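Local structure of carboxyvinyl-carboxyphosphonate phosphorylmutase (Bacillus anthracis, 4IQD) at residues M274-R277 with S278-Y281; A78-A81 with R82-V85; T13-E16 with L17-F21; A250-A253 with Y254-V257. The protein belongs to the phosphoenolpyruvate phosphomutase family of TIM-barrel proteins and is a two-chain assembly here, with pyruvic acid bound. All blocks are in the same frame, centred on the assembly; numbering follows the deposited sequence.

Contact 1: M274-R277 with S278-Y281; sequences MQTR and SELY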
HETATM    1  N   MSE A 274     -17.192  -3.382  -2.930  1.00 23.70           N
HETATM    2  CA  MSE A 274     -16.494  -2.435  -2.077  1.00 23.60           C
HETATM    3  C   MSE A 274     -16.670  -2.702  -0.591  1.00 23.79           C
HETATM    4  O   MSE A 274     -17.712  -3.176  -0.143  1.00 25.77           O
HETATM    5  CB  MSE A 274     -16.948  -1.008  -2.383  1.00 24.35           C
HETATM    6  CG  MSE A 274     -16.735  -0.580  -3.820  1.00 24.94           C
HETATM    7 SE   MSE A 274     -17.036   1.320  -4.075  1.00 35.47          SE
HETATM    8  CE  MSE A 274     -17.020   1.376  -6.023  1.00 19.39           C
ATOM      9  N   GLN A 275     -15.626  -2.396   0.167  1.00 23.41           N
ATOM     10  CA  GLN A 275     -15.734  -2.325   1.607  1.00 25.50           C
ATOM     11  C   GLN A 275     -16.519  -1.067   1.944  1.00 23.89           C
ATOM     12  O   GLN A 275     -16.251  -0.004   1.387  1.00 21.82           O
ATOM     13  CB  GLN A 275     -14.348  -2.231   2.229  1.00 27.47           C
ATOM     14  CG  GLN A 275     -14.354  -1.685   3.639  1.00 30.44           C
ATOM     15  CD  GLN A 275     -13.039  -1.053   4.014  1.00 33.14           C
ATOM     16  OE1 GLN A 275     -12.516  -1.287   5.099  1.00 36.89           O
ATOM     17  NE2 GLN A 275     -12.496  -0.238   3.118  1.00 32.42           N
ATOM     18  N   THR A 276     -17.483  -1.188   2.851  1.00 25.23           N
ATOM     19  CA  THR A 276     -18.314  -0.055   3.249  1.00 26.33           C
ATOM     20  C   THR A 276     -17.589   0.869   4.229  1.00 27.42           C
ATOM     21  O   THR A 276     -16.603   0.477   4.852  1.00 27.94           O
ATOM     22  CB  THR A 276     -19.636  -0.520   3.897  1.00 22.79           C
ATOM     23  OG1 THR A 276     -19.360  -1.182   5.136  1.00 25.10           O
ATOM     24  CG2 THR A 276     -20.378  -1.469   2.977  1.00 21.39           C
ATOM     25  N   ARG A 277     -18.086   2.093   4.362  1.00 28.34           N
ATOM     26  CA  ARG A 277     -17.544   3.032   5.337  1.00 32.46           C
ATOM     27  C   ARG A 277     -17.728   2.476   6.741  1.00 36.14           C
ATOM     28  O   ARG A 277     -16.962   2.788   7.650  1.00 36.77           O
ATOM     29  CB  ARG A 277     -18.231   4.392   5.217  1.00 34.55           C
ATOM     30  CG  ARG A 277     -17.909   5.132   3.935  1.00 37.34           C
ATOM     31  CD  ARG A 277     -19.016   6.100   3.562  1.00 38.44           C
ATOM     32  NE  ARG A 277     -18.848   7.423   4.151  1.00 37.82           N
ATOM     33  CZ  ARG A 277     -18.490   8.505   3.466  1.00 38.61           C
ATOM     34  NH1 ARG A 277     -18.369   9.673   4.082  1.00 46.70           N
ATOM     35  NH2 ARG A 277     -18.262   8.422   2.163  1.00 30.50           N
ATOM     36  N   SER A 278     -18.753   1.645   6.901  1.00 34.43           N
ATOM     37  CA  SER A 278     -19.043   0.995   8.168  1.00 30.80           C
ATOM     38  C   SER A 278     -17.980  -0.052   8.467  1.00 29.15           C
ATOM     39  O   SER A 278     -17.472  -0.138   9.582  1.00 30.14           O
ATOM     40  CB  SER A 278     -20.419   0.332   8.115  1.00 33.33           C
ATOM     41  OG  SER A 278     -21.384   1.208   7.562  1.00 36.86           O
ATOM     42  N   GLU A 279     -17.656  -0.855   7.460  1.00 25.97           N
ATOM     43  CA  GLU A 279     -16.636  -1.879   7.607  1.00 25.46           C
ATOM     44  C   GLU A 279     -15.281  -1.225   7.794  1.00 25.89           C
ATOM     45  O   GLU A 279     -14.435  -1.725   8.531  1.00 25.44           O
ATOM     46  CB  GLU A 279     -16.615  -2.795   6.386  1.00 26.42           C
ATOM     47  CG  GLU A 279     -17.773  -3.764   6.336  1.00 29.53           C
ATOM     48  CD  GLU A 279     -17.961  -4.375   4.969  1.00 29.17           C
ATOM     49  OE1 GLU A 279     -17.470  -3.790   3.983  1.00 31.72           O
ATOM     50  OE2 GLU A 279     -18.603  -5.438   4.879  1.00 28.66           O
ATOM     51  N   LEU A 280     -15.088  -0.096   7.122  1.00 27.74           N
ATOM     52  CA  LEU A 280     -13.850   0.654   7.238  1.00 27.34           C
ATOM     53  C   LEU A 280     -13.722   1.241   8.633  1.00 29.98           C
ATOM     54  O   LEU A 280     -12.661   1.163   9.250  1.00 32.43           O
ATOM     55  CB  LEU A 280     -13.798   1.761   6.188  1.00 25.16           C
ATOM     56  CG  LEU A 280     -12.578   2.677   6.260  1.00 24.56           C
ATOM     57  CD1 LEU A 280     -11.296   1.860   6.329  1.00 26.65           C
ATOM     58  CD2 LEU A 280     -12.558   3.602   5.061  1.00 22.98           C
ATOM     59  N   TYR A 281     -14.817   1.821   9.114  1.00 28.45           N
ATOM     60  CA  TYR A 281     -14.894   2.413  10.448  1.00 29.98           C
ATOM     61  C   TYR A 281     -14.379   1.442  11.502  1.00 29.18           C
ATOM     62  O   TYR A 281     -13.555   1.797  12.344  1.00 27.64           O
ATOM     63  CB  TYR A 281     -16.348   2.804  10.745  1.00 33.15           C
ATOM     64  CG  TYR A 281     -16.617   3.388  12.119  1.00 38.24           C
ATOM     65  CD1 TYR A 281     -16.734   4.761  12.302  1.00 39.09           C
ATOM     66  CD2 TYR A 281     -16.794   2.564  13.226  1.00 38.67           C
ATOM     67  CE1 TYR A 281     -16.999   5.295  13.552  1.00 38.45           C
ATOM     68  CE2 TYR A 281     -17.052   3.091  14.477  1.00 38.48           C
ATOM     69  CZ  TYR A 281     -17.153   4.454  14.635  1.00 39.73           C
ATOM     70  OH  TYR A 281     -17.411   4.974  15.882  1.00 41.96           O
TER
HETATM   71  O   HOH W   1     -18.860  -4.695   1.341  1.00 22.11           O
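Thr276 and Glu279 clasp each other through a reciprocal pair of hydrogen bonds. The hydroxyl OG1 of Thr276 accepts from Glu279 N at 2.9 Å, and the carboxylate oxygen OE1 of Glu279 accepts from Thr276 N at 2.8 Å. The second bond is fairly straight (165° at the hydrogen) but reaches OE1 on its anti side, 32° out of the carboxylate plane. Thr276 OG1 sits between its backbone N and carbonyl carbon (chi1 66°), which brings it within reach of the Glu279 amide. A water also donates to Glu279 OE1, at 3.1 Å, and lies close to the backbone oxygen of Met274, a selenomethionine. Together Thr276 and Glu279 make a capping box, with Thr276 as N-cap of helix 277-283. The backbone then takes over: Leu280 N bonds to Thr276 O, and Tyr281 N to Arg277 O.

Van der Waals contact comes from Gln275. Its extended chain slides past Glu279 in the opposite direction, CG lying 3.7 Å from Glu279 CB and the amide oxygen OE1 3.2 Å from Leu280 CA. Ala251 of the second subunit packs on Gln275, while Arg277 NH2 is hydrogen-bonded to Glu220 O of that subunit and Tyr281 OH to Glu290 within this chain.

Contact 2: A78-A81 with R82-V85; sequences AERA and RDLV. With PYR (pyruvic acid), chain F.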
ATOM      1  N   ALA A  78      11.925  -2.851   6.515  1.00 18.70           N
ATOM      2  CA  ALA A  78      11.727  -2.817   7.958  1.00 18.92           C
ATOM      3  C   ALA A  78      10.626  -1.834   8.364  1.00 30.08           C
ATOM      4  O   ALA A  78       9.975  -2.013   9.393  1.00 32.53           O
ATOM      5  CB  ALA A  78      13.032  -2.485   8.662  1.00 21.37           C
ATOM      6  N   GLU A  79      10.419  -0.798   7.557  1.00 28.65           N
ATOM      7  CA  GLU A  79       9.368   0.178   7.839  1.00 27.88           C
ATOM      8  C   GLU A  79       7.980  -0.335   7.473  1.00 22.29           C
ATOM      9  O   GLU A  79       7.023  -0.122   8.208  1.00 23.83           O
ATOM     10  CB  GLU A  79       9.636   1.499   7.123  1.00 35.89           C
ATOM     11  CG  GLU A  79      10.316   2.542   7.985  1.00 44.67           C
ATOM     12  CD  GLU A  79       9.938   3.956   7.590  1.00 51.33           C
ATOM     13  OE1 GLU A  79       9.871   4.824   8.485  1.00 54.07           O
ATOM     14  OE2 GLU A  79       9.700   4.198   6.386  1.00 52.69           O
ATOM     15  N   ARG A  80       7.864  -1.000   6.331  1.00 18.91           N
ATOM     16  CA  ARG A  80       6.588  -1.588   5.951  1.00 20.63           C
ATOM     17  C   ARG A  80       6.228  -2.692   6.939  1.00 23.64           C
ATOM     18  O   ARG A  80       5.060  -2.893   7.258  1.00 22.66           O
ATOM     19  CB  ARG A  80       6.637  -2.128   4.521  1.00 22.12           C
ATOM     20  CG  ARG A  80       5.320  -2.705   4.005  1.00 22.30           C
ATOM     21  CD  ARG A  80       4.172  -1.696   4.042  1.00 24.55           C
ATOM     22  NE  ARG A  80       4.428  -0.501   3.240  1.00 26.33           N
ATOM     23  CZ  ARG A  80       4.172  -0.396   1.940  1.00 28.45           C
ATOM     24  NH1 ARG A  80       3.659  -1.421   1.276  1.00 31.16           N
ATOM     25  NH2 ARG A  80       4.437   0.734   1.298  1.00 28.89           N
ATOM     26  N   ALA A  81       7.242  -3.395   7.435  1.00 26.57           N
ATOM     27  CA  ALA A  81       7.029  -4.443   8.425  1.00 25.35           C
ATOM     28  C   ALA A  81       6.542  -3.832   9.728  1.00 26.84           C
ATOM     29  O   ALA A  81       5.730  -4.426  10.438  1.00 25.65           O
ATOM     30  CB  ALA A  81       8.309  -5.231   8.651  1.00 24.80           C
ATOM     31  N   ARG A  82       7.047  -2.641  10.032  1.00 30.88           N
ATOM     32  CA  ARG A  82       6.599  -1.883  11.190  1.00 30.07           C
ATOM     33  C   ARG A  82       5.103  -1.678  11.075  1.00 28.30           C
ATOM     34  O   ARG A  82       4.358  -1.949  12.015  1.00 29.65           O
ATOM     35  CB  ARG A  82       7.283  -0.520  11.225  1.00 34.26           C
ATOM     36  CG  ARG A  82       7.568   0.019  12.606  1.00 38.41           C
ATOM     37  CD  ARG A  82       9.062  -0.008  12.860  1.00 43.74           C
ATOM     38  NE  ARG A  82       9.537   1.206  13.515  1.00 46.32           N
ATOM     39  CZ  ARG A  82       9.779   1.306  14.817  1.00 50.71           C
ATOM     40  NH1 ARG A  82       9.590   0.259  15.609  1.00 51.02           N
ATOM     41  NH2 ARG A  82      10.211   2.450  15.327  1.00 52.97           N
ATOM     42  N   ASP A  83       4.678  -1.205   9.907  1.00 25.42           N
ATOM     43  CA  ASP A  83       3.272  -0.944   9.622  1.00 26.82           C
ATOM     44  C   ASP A  83       2.408  -2.145   9.953  1.00 27.93           C
ATOM     45  O   ASP A  83       1.321  -2.005  10.508  1.00 29.60           O
ATOM     46  CB  ASP A  83       3.083  -0.600   8.146  1.00 30.39           C
ATOM     47  CG  ASP A  83       3.727   0.710   7.762  1.00 33.49           C
ATOM     48  OD1 ASP A  83       4.422   1.309   8.611  1.00 34.11           O
ATOM     49  OD2 ASP A  83       3.543   1.133   6.602  1.00 35.01           O
ATOM     50  N   LEU A  84       2.904  -3.326   9.609  1.00 26.47           N
ATOM     51  CA  LEU A  84       2.154  -4.554   9.813  1.00 27.46           C
ATOM     52  C   LEU A  84       1.945  -4.844  11.291  1.00 27.12           C
ATOM     53  O   LEU A  84       0.818  -5.031  11.731  1.00 27.59           O
ATOM     54  CB  LEU A  84       2.839  -5.732   9.118  1.00 24.93           C
ATOM     55  CG  LEU A  84       2.379  -6.019   7.687  1.00 23.49           C
ATOM     56  CD1 LEU A  84       2.564  -4.814   6.781  1.00 20.18           C
ATOM     57  CD2 LEU A  84       3.093  -7.239   7.120  1.00 23.99           C
ATOM     58  N   VAL A  85       3.032  -4.871  12.053  1.00 25.49           N
ATOM     59  CA  VAL A  85       2.945  -5.137  13.483  1.00 23.53           C
ATOM     60  C   VAL A  85       2.152  -4.052  14.214  1.00 25.61           C
ATOM     61  O   VAL A  85       1.268  -4.359  15.014  1.00 27.07           O
ATOM     62  CB  VAL A  85       4.343  -5.269  14.117  1.00 23.65           C
ATOM     63  CG1 VAL A  85       4.224  -5.605  15.598  1.00 23.79           C
ATOM     64  CG2 VAL A  85       5.152  -6.332  13.395  1.00 22.85           C
TER
HETATM   65  C   PYR F 404       5.933   3.669   3.671  1.00 59.29           C
HETATM   66  O   PYR F 404       6.856   4.587   3.817  1.00 60.39           O
HETATM   67  OXT PYR F 404       5.056   3.765   2.702  1.00 60.52           O
HETATM   68  CA  PYR F 404       5.891   2.588   4.545  1.00 53.33           C
HETATM   69  O3  PYR F 404       5.401   1.441   4.148  1.00 48.89           O
HETATM   70  CB  PYR F 404       6.406   2.741   5.944  1.00 52.06           C
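The backbone oxygen of Ala81 is approached by two amides one turn on: Val85 N gives it a straight bond of 3.2 Å (171° at the hydrogen), and Leu84 N a weak second one. Arg82, Asp83 and Leu84 in turn bond through their amides to Ala78, Glu79 and Arg80, so the regular ladder of helix 74-88 runs unbroken through both segments. Along this helix the small side chain of Ala81 faces Leu55 and Val94 of the barrel strands, and Leu84 reaches Val92.

On the ligand side Arg80 leaves the helix with CG anti to the backbone N (chi1 -177°) and then folds at chi2 and chi3, which brings its guanidinium beside Asp83. The two flat groups are nearly parallel, 13° apart, and not in close contact: the salt bridge from Arg80 NE to Asp83 OD2 is long at 3.8 Å. Pyruvic acid presents O3 at the edge of the guanidinium, near its plane. The modelled approach of O3 to NE is too short to be trusted in detail, but Arg80 NH2 adds weak bonds to O3 (3.1 Å) and to OXT (3.4 Å). Asp83 OD2 comes within 3.1 Å of O3, and Glu79 OE2 lies 3.6 Å from the ligand CB.

Arg80 NH1 is held by His37 O, which anchors the far end of the guanidinium. Arg80 of the second subunit also bonds to the ligand through NH2, so arginines from both chains donate to it at the subunit boundary, and their charge would be expected to offset the nearby Asp83 and Glu79 carboxylates.

Contact 3: T13-E16 with L17-F21; sequences TQEE and LANRF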
ATOM      1  N   THR A  13       5.586  -7.454  23.046  1.00 33.79           N
ATOM      2  CA  THR A  13       6.997  -7.217  22.764  1.00 34.53           C
ATOM      3  C   THR A  13       7.455  -8.145  21.643  1.00 32.69           C
ATOM      4  O   THR A  13       6.772  -9.117  21.316  1.00 22.09           O
ATOM      5  CB  THR A  13       7.903  -7.369  24.013  1.00 39.10           C
ATOM      6  OG1 THR A  13       9.208  -6.860  23.718  1.00 42.34           O
ATOM      7  CG2 THR A  13       8.029  -8.814  24.436  1.00 24.00           C
ATOM      8  N   GLN A  14       8.595  -7.824  21.039  1.00 31.41           N
ATOM      9  CA  GLN A  14       9.123  -8.630  19.947  1.00 32.35           C
ATOM     10  C   GLN A  14       9.372 -10.049  20.421  1.00 32.57           C
ATOM     11  O   GLN A  14       9.052 -11.010  19.722  1.00 32.49           O
ATOM     12  CB  GLN A  14      10.418  -8.026  19.396  1.00 30.82           C
ATOM     13  CG  GLN A  14      10.954  -8.720  18.145  1.00 23.44           C
ATOM     14  CD  GLN A  14      11.846  -9.907  18.455  1.00 24.60           C
ATOM     15  OE1 GLN A  14      12.555  -9.920  19.458  1.00 27.42           O
ATOM     16  NE2 GLN A  14      11.812 -10.913  17.591  1.00 20.35           N
ATOM     17  N   GLU A  15       9.935 -10.182  21.617  1.00 22.24           N
ATOM     18  CA  GLU A  15      10.279 -11.500  22.122  1.00 29.48           C
ATOM     19  C   GLU A  15       9.020 -12.310  22.398  1.00 24.52           C
ATOM     20  O   GLU A  15       9.021 -13.530  22.278  1.00 25.64           O
ATOM     21  CB  GLU A  15      11.173 -11.409  23.362  1.00 36.48           C
ATOM     22  CG  GLU A  15      11.900 -12.713  23.671  1.00 42.50           C
ATOM     23  CD  GLU A  15      13.336 -12.505  24.121  1.00 48.58           C
ATOM     24  OE1 GLU A  15      13.740 -11.339  24.323  1.00 51.76           O
ATOM     25  OE2 GLU A  15      14.064 -13.512  24.267  1.00 47.13           O
ATOM     26  N   GLU A  16       7.940 -11.625  22.755  1.00 22.64           N
ATOM     27  CA  GLU A  16       6.646 -12.275  22.895  1.00 25.54           C
ATOM     28  C   GLU A  16       6.157 -12.716  21.526  1.00 25.19           C
ATOM     29  O   GLU A  16       5.594 -13.799  21.375  1.00 27.41           O
ATOM     30  CB  GLU A  16       5.627 -11.332  23.539  1.00 30.46           C
ATOM     31  CG  GLU A  16       5.661 -11.336  25.060  1.00 33.83           C
ATOM     32  CD  GLU A  16       5.034 -10.094  25.665  1.00 36.16           C
ATOM     33  OE1 GLU A  16       4.745  -9.142  24.910  1.00 34.13           O
ATOM     34  OE2 GLU A  16       4.835 -10.070  26.896  1.00 38.72           O
ATOM     35  N   LEU A  17       6.387 -11.871  20.527  1.00 23.33           N
ATOM     36  CA  LEU A  17       5.905 -12.146  19.179  1.00 25.40           C
ATOM     37  C   LEU A  17       6.632 -13.314  18.520  1.00 25.80           C
ATOM     38  O   LEU A  17       6.009 -14.148  17.860  1.00 25.82           O
ATOM     39  CB  LEU A  17       5.973 -10.887  18.309  1.00 20.38           C
ATOM     40  CG  LEU A  17       4.800  -9.928  18.521  1.00 22.56           C
ATOM     41  CD1 LEU A  17       4.908  -8.723  17.607  1.00 23.03           C
ATOM     42  CD2 LEU A  17       3.478 -10.646  18.304  1.00 21.87           C
ATOM     43  N   ALA A  18       7.944 -13.380  18.706  1.00 25.68           N
ATOM     44  CA  ALA A  18       8.730 -14.476  18.154  1.00 24.26           C
ATOM     45  C   ALA A  18       8.327 -15.800  18.787  1.00 24.48           C
ATOM     46  O   ALA A  18       8.167 -16.806  18.098  1.00 24.50           O
ATOM     47  CB  ALA A  18      10.204 -14.223  18.361  1.00 20.43           C
ATOM     48  N   ASN A  19       8.160 -15.795  20.104  1.00 24.38           N
ATOM     49  CA  ASN A  19       7.787 -17.003  20.820  1.00 25.08           C
ATOM     50  C   ASN A  19       6.378 -17.447  20.466  1.00 24.31           C
ATOM     51  O   ASN A  19       6.104 -18.640  20.373  1.00 26.33           O
ATOM     52  CB  ASN A  19       7.919 -16.798  22.328  1.00 30.98           C
ATOM     53  CG  ASN A  19       9.342 -16.496  22.749  1.00 34.48           C
ATOM     54  OD1 ASN A  19      10.295 -17.019  22.175  1.00 37.31           O
ATOM     55  ND2 ASN A  19       9.492 -15.643  23.752  1.00 36.77           N
ATOM     56  N   ARG A  20       5.488 -16.479  20.266  1.00 25.75           N
ATOM     57  CA  ARG A  20       4.120 -16.776  19.866  1.00 24.02           C
ATOM     58  C   ARG A  20       4.146 -17.434  18.501  1.00 23.10           C
ATOM     59  O   ARG A  20       3.444 -18.410  18.258  1.00 25.95           O
ATOM     60  CB  ARG A  20       3.275 -15.503  19.810  1.00 29.15           C
ATOM     61  CG  ARG A  20       1.802 -15.758  19.513  1.00 35.18           C
ATOM     62  CD  ARG A  20       1.071 -14.496  19.062  1.00 39.70           C
ATOM     63  NE  ARG A  20       0.979 -13.470  20.099  1.00 41.04           N
ATOM     64  CZ  ARG A  20       0.386 -12.289  19.935  1.00 41.49           C
ATOM     65  NH1 ARG A  20      -0.170 -11.977  18.772  1.00 36.32           N
ATOM     66  NH2 ARG A  20       0.352 -11.418  20.934  1.00 44.15           N
ATOM     67  N   PHE A  21       4.973 -16.889  17.617  1.00 23.10           N
ATOM     68  CA  PHE A  21       5.169 -17.434  16.281  1.00 24.04           C
ATOM     69  C   PHE A  21       5.671 -18.869  16.352  1.00 24.61           C
ATOM     70  O   PHE A  21       5.146 -19.755  15.674  1.00 23.49           O
ATOM     71  CB  PHE A  21       6.168 -16.574  15.505  1.00 22.85           C
ATOM     72  CG  PHE A  21       6.347 -16.993  14.078  1.00 25.16           C
ATOM     73  CD1 PHE A  21       5.491 -16.527  13.096  1.00 23.37           C
ATOM     74  CD2 PHE A  21       7.376 -17.847  13.714  1.00 26.53           C
ATOM     75  CE1 PHE A  21       5.654 -16.908  11.780  1.00 27.73           C
ATOM     76  CE2 PHE A  21       7.543 -18.232  12.399  1.00 28.74           C
ATOM     77  CZ  PHE A  21       6.682 -17.762  11.430  1.00 29.36           C
TER
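Glu15 and Asn19, one turn apart on helix 14-26, pass with their carboxylate and amide planes turned 47° from each other; the touch is Glu15 CG to Asn19 ND2 at 3.8 Å. Asn19 keeps CG anti to its carbonyl carbon (chi1 -62°), folding the amide back over the preceding turn. ND2 therefore crowds the backbone oxygen of Glu15, but at an angle too poor for a hydrogen bond; that oxygen accepts instead from Asn19 N at 3.3 Å, a donor well above the carbonyl plane.

The bend of Gln14 at chi2 turns its amide toward the following turn, where NE2 rests 3.8 Å from Ala18 CB. Both ends of this amide are engaged in the body of the protein, NE2 with Val118 O and OE1 with Ser159. Elsewhere on the helix, Leu17 lays CD2 over the centre of one face of the Arg20 guanidinium, 3.8 Å above its plane, while Arg20 NH1 is bonded to Asp89 O.

At the start of the helix Thr13 is the N-cap, though its hydroxyl makes no capping bond. Its amide is taken up by Glu16, whose OE1 receives Thr13 N at 2.7 Å and 174°. A carboxylate at the N-terminal end of a helix lies in the favourable field of the helix dipole, so the negative charge of Glu16 is probably stabilised here while its OE1 satisfies the Thr13 amide.

Contact 4: A250-A253 with Y254-V257; sequences AAKA and YENV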
ATOM      1  N   ALA A 250      -5.910  -7.342  -5.471  1.00 19.29           N
ATOM      2  CA  ALA A 250      -6.076  -5.900  -5.382  1.00 21.17           C
ATOM      3  C   ALA A 250      -5.835  -5.261  -6.739  1.00 23.79           C
ATOM      4  O   ALA A 250      -6.580  -4.378  -7.162  1.00 24.00           O
ATOM      5  CB  ALA A 250      -5.127  -5.321  -4.347  1.00 17.93           C
ATOM      6  N   ALA A 251      -4.789  -5.717  -7.419  1.00 22.23           N
ATOM      7  CA  ALA A 251      -4.437  -5.179  -8.724  1.00 18.13           C
ATOM      8  C   ALA A 251      -5.529  -5.491  -9.739  1.00 19.20           C
ATOM      9  O   ALA A 251      -5.801  -4.696 -10.634  1.00 19.93           O
ATOM     10  CB  ALA A 251      -3.105  -5.731  -9.181  1.00 18.16           C
ATOM     11  N   LYS A 252      -6.161  -6.648  -9.583  1.00 19.81           N
ATOM     12  CA  LYS A 252      -7.275  -7.028 -10.436  1.00 18.51           C
ATOM     13  C   LYS A 252      -8.455  -6.093 -10.203  1.00 20.86           C
ATOM     14  O   LYS A 252      -9.143  -5.693 -11.143  1.00 20.25           O
ATOM     15  CB  LYS A 252      -7.693  -8.469 -10.147  1.00 18.59           C
ATOM     16  CG  LYS A 252      -8.641  -9.048 -11.176  1.00 19.79           C
ATOM     17  CD  LYS A 252      -8.033  -8.979 -12.562  1.00 23.10           C
ATOM     18  CE  LYS A 252      -8.920  -9.650 -13.595  1.00 27.61           C
ATOM     19  NZ  LYS A 252      -8.332  -9.580 -14.962  1.00 29.33           N
ATOM     20  N   ALA A 253      -8.672  -5.744  -8.939  1.00 21.89           N
ATOM     21  CA  ALA A 253      -9.799  -4.907  -8.548  1.00 21.29           C
ATOM     22  C   ALA A 253      -9.646  -3.469  -9.033  1.00 19.93           C
ATOM     23  O   ALA A 253     -10.632  -2.825  -9.379  1.00 18.70           O
ATOM     24  CB  ALA A 253      -9.991  -4.945  -7.039  1.00 18.38           C
ATOM     25  N   TYR A 254      -8.413  -2.970  -9.057  1.00 20.30           N
ATOM     26  CA  TYR A 254      -8.156  -1.643  -9.598  1.00 22.68           C
ATOM     27  C   TYR A 254      -8.600  -1.634 -11.053  1.00 23.20           C
ATOM     28  O   TYR A 254      -9.382  -0.782 -11.475  1.00 23.97           O
ATOM     29  CB  TYR A 254      -6.669  -1.298  -9.528  1.00 18.29           C
ATOM     30  CG  TYR A 254      -6.068  -1.325  -8.143  1.00 19.74           C
ATOM     31  CD1 TYR A 254      -6.835  -1.043  -7.022  1.00 22.55           C
ATOM     32  CD2 TYR A 254      -4.728  -1.632  -7.961  1.00 18.58           C
ATOM     33  CE1 TYR A 254      -6.282  -1.068  -5.757  1.00 25.02           C
ATOM     34  CE2 TYR A 254      -4.167  -1.656  -6.706  1.00 17.99           C
ATOM     35  CZ  TYR A 254      -4.947  -1.376  -5.606  1.00 24.91           C
ATOM     36  OH  TYR A 254      -4.384  -1.404  -4.351  1.00 27.27           O
ATOM     37  N   GLU A 255      -8.094  -2.614 -11.794  1.00 21.14           N
ATOM     38  CA  GLU A 255      -8.328  -2.764 -13.225  1.00 24.17           C
ATOM     39  C   GLU A 255      -9.807  -2.735 -13.583  1.00 21.59           C
ATOM     40  O   GLU A 255     -10.218  -2.021 -14.494  1.00 22.16           O
ATOM     41  CB  GLU A 255      -7.691  -4.075 -13.704  1.00 32.36           C
ATOM     42  CG  GLU A 255      -7.766  -4.341 -15.199  1.00 38.79           C
ATOM     43  CD  GLU A 255      -7.103  -5.658 -15.587  1.00 49.14           C
ATOM     44  OE1 GLU A 255      -6.361  -6.230 -14.756  1.00 50.83           O
ATOM     45  OE2 GLU A 255      -7.325  -6.127 -16.724  1.00 52.52           O
ATOM     46  N   ASN A 256     -10.601  -3.507 -12.852  1.00 20.07           N
ATOM     47  CA  ASN A 256     -12.032  -3.602 -13.108  1.00 23.04           C
ATOM     48  C   ASN A 256     -12.797  -2.325 -12.794  1.00 25.45           C
ATOM     49  O   ASN A 256     -13.725  -1.955 -13.510  1.00 27.78           O
ATOM     50  CB  ASN A 256     -12.634  -4.766 -12.321  1.00 27.10           C
ATOM     51  CG  ASN A 256     -12.252  -6.116 -12.894  1.00 30.64           C
ATOM     52  OD1 ASN A 256     -12.084  -6.262 -14.103  1.00 34.45           O
ATOM     53  ND2 ASN A 256     -12.111  -7.109 -12.028  1.00 30.88           N
ATOM     54  N   VAL A 257     -12.417  -1.655 -11.716  1.00 19.00           N
ATOM     55  CA  VAL A 257     -13.158  -0.477 -11.297  1.00 19.06           C
ATOM     56  C   VAL A 257     -12.705   0.759 -12.071  1.00 22.96           C
ATOM     57  O   VAL A 257     -13.498   1.658 -12.338  1.00 19.28           O
ATOM     58  CB  VAL A 257     -13.088  -0.259  -9.766  1.00 26.60           C
ATOM     59  CG1 VAL A 257     -11.723   0.252  -9.345  1.00 27.95           C
ATOM     60  CG2 VAL A 257     -14.180   0.693  -9.315  1.00 28.64           C
TER
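Ala250 O meets Tyr254 in two ways: it accepts the Tyr254 amide at 3.0 Å, and it stands 3.2 Å above the plane of the tyrosine ring over its centre, a close contact and not a second bond. Two torsions produce this: CG lies anti to the carbonyl carbon (chi1 -59°), and a chi2 of -29° turns a face of the ring toward the preceding turn. The phenol end passes close to the Ala250 methyl, CZ to CB 4.1 Å.

The other backbone acceptors of residues 250-253 are met in sequence. Asn256 N reaches Lys252 O at 3.1 Å and Val257 N reaches Ala253 O, while the bond from Glu255 N to Ala251 O is weak at 3.3 Å. Asn256 ND2 also approaches Lys252 O, but the angle is poor, so the backbone amide is the partner that satisfies this oxygen. Glu255 O goes on to accept from Thr259 OG1.

Among the charged groups, Lys252 bends at chi2 and then runs straight, which carries NZ across to the Glu255 carboxylate. The resulting salt bridge, NZ to OE1 3.9 Å, is long, and OE2 is nearly as distant at 4.0 Å, so the ammonium stands off both oxygens and the pairing is loose.

Seven of the eight residues here lie within reach of the second subunit: its Tyr254 packs on Ala250, its Asn273 on Lys252 and its Thr245 on Val257. Such intersubunit burial on helix 245-264, which follows the last barrel strand, is consistent with the helix-swapped dimers of the isocitrate lyase and phosphoenolpyruvate mutase superfamily.

Going from the N terminus, the order is contact 3, contact 2, contact 4, contact 1. Each spans one unbroken run of chain, so none closes a long loop, and they follow in series without nesting or crossing. Contact 3 starts helix 14-26 and contact 2 lies in helix 74-88; these helices meet where Leu17 CD1 packs 3.8 Å from Val85 CG1. Contact 4, in helix 245-264, is on the opposite side of the chain's centre from contact 3, their centres about 35 Å apart. Contact 1 opens the next helix, 277-283. Contacts 1, 2 and 4 all touch the second subunit, and contacts 1 and 4 meet each other across the subunit interface.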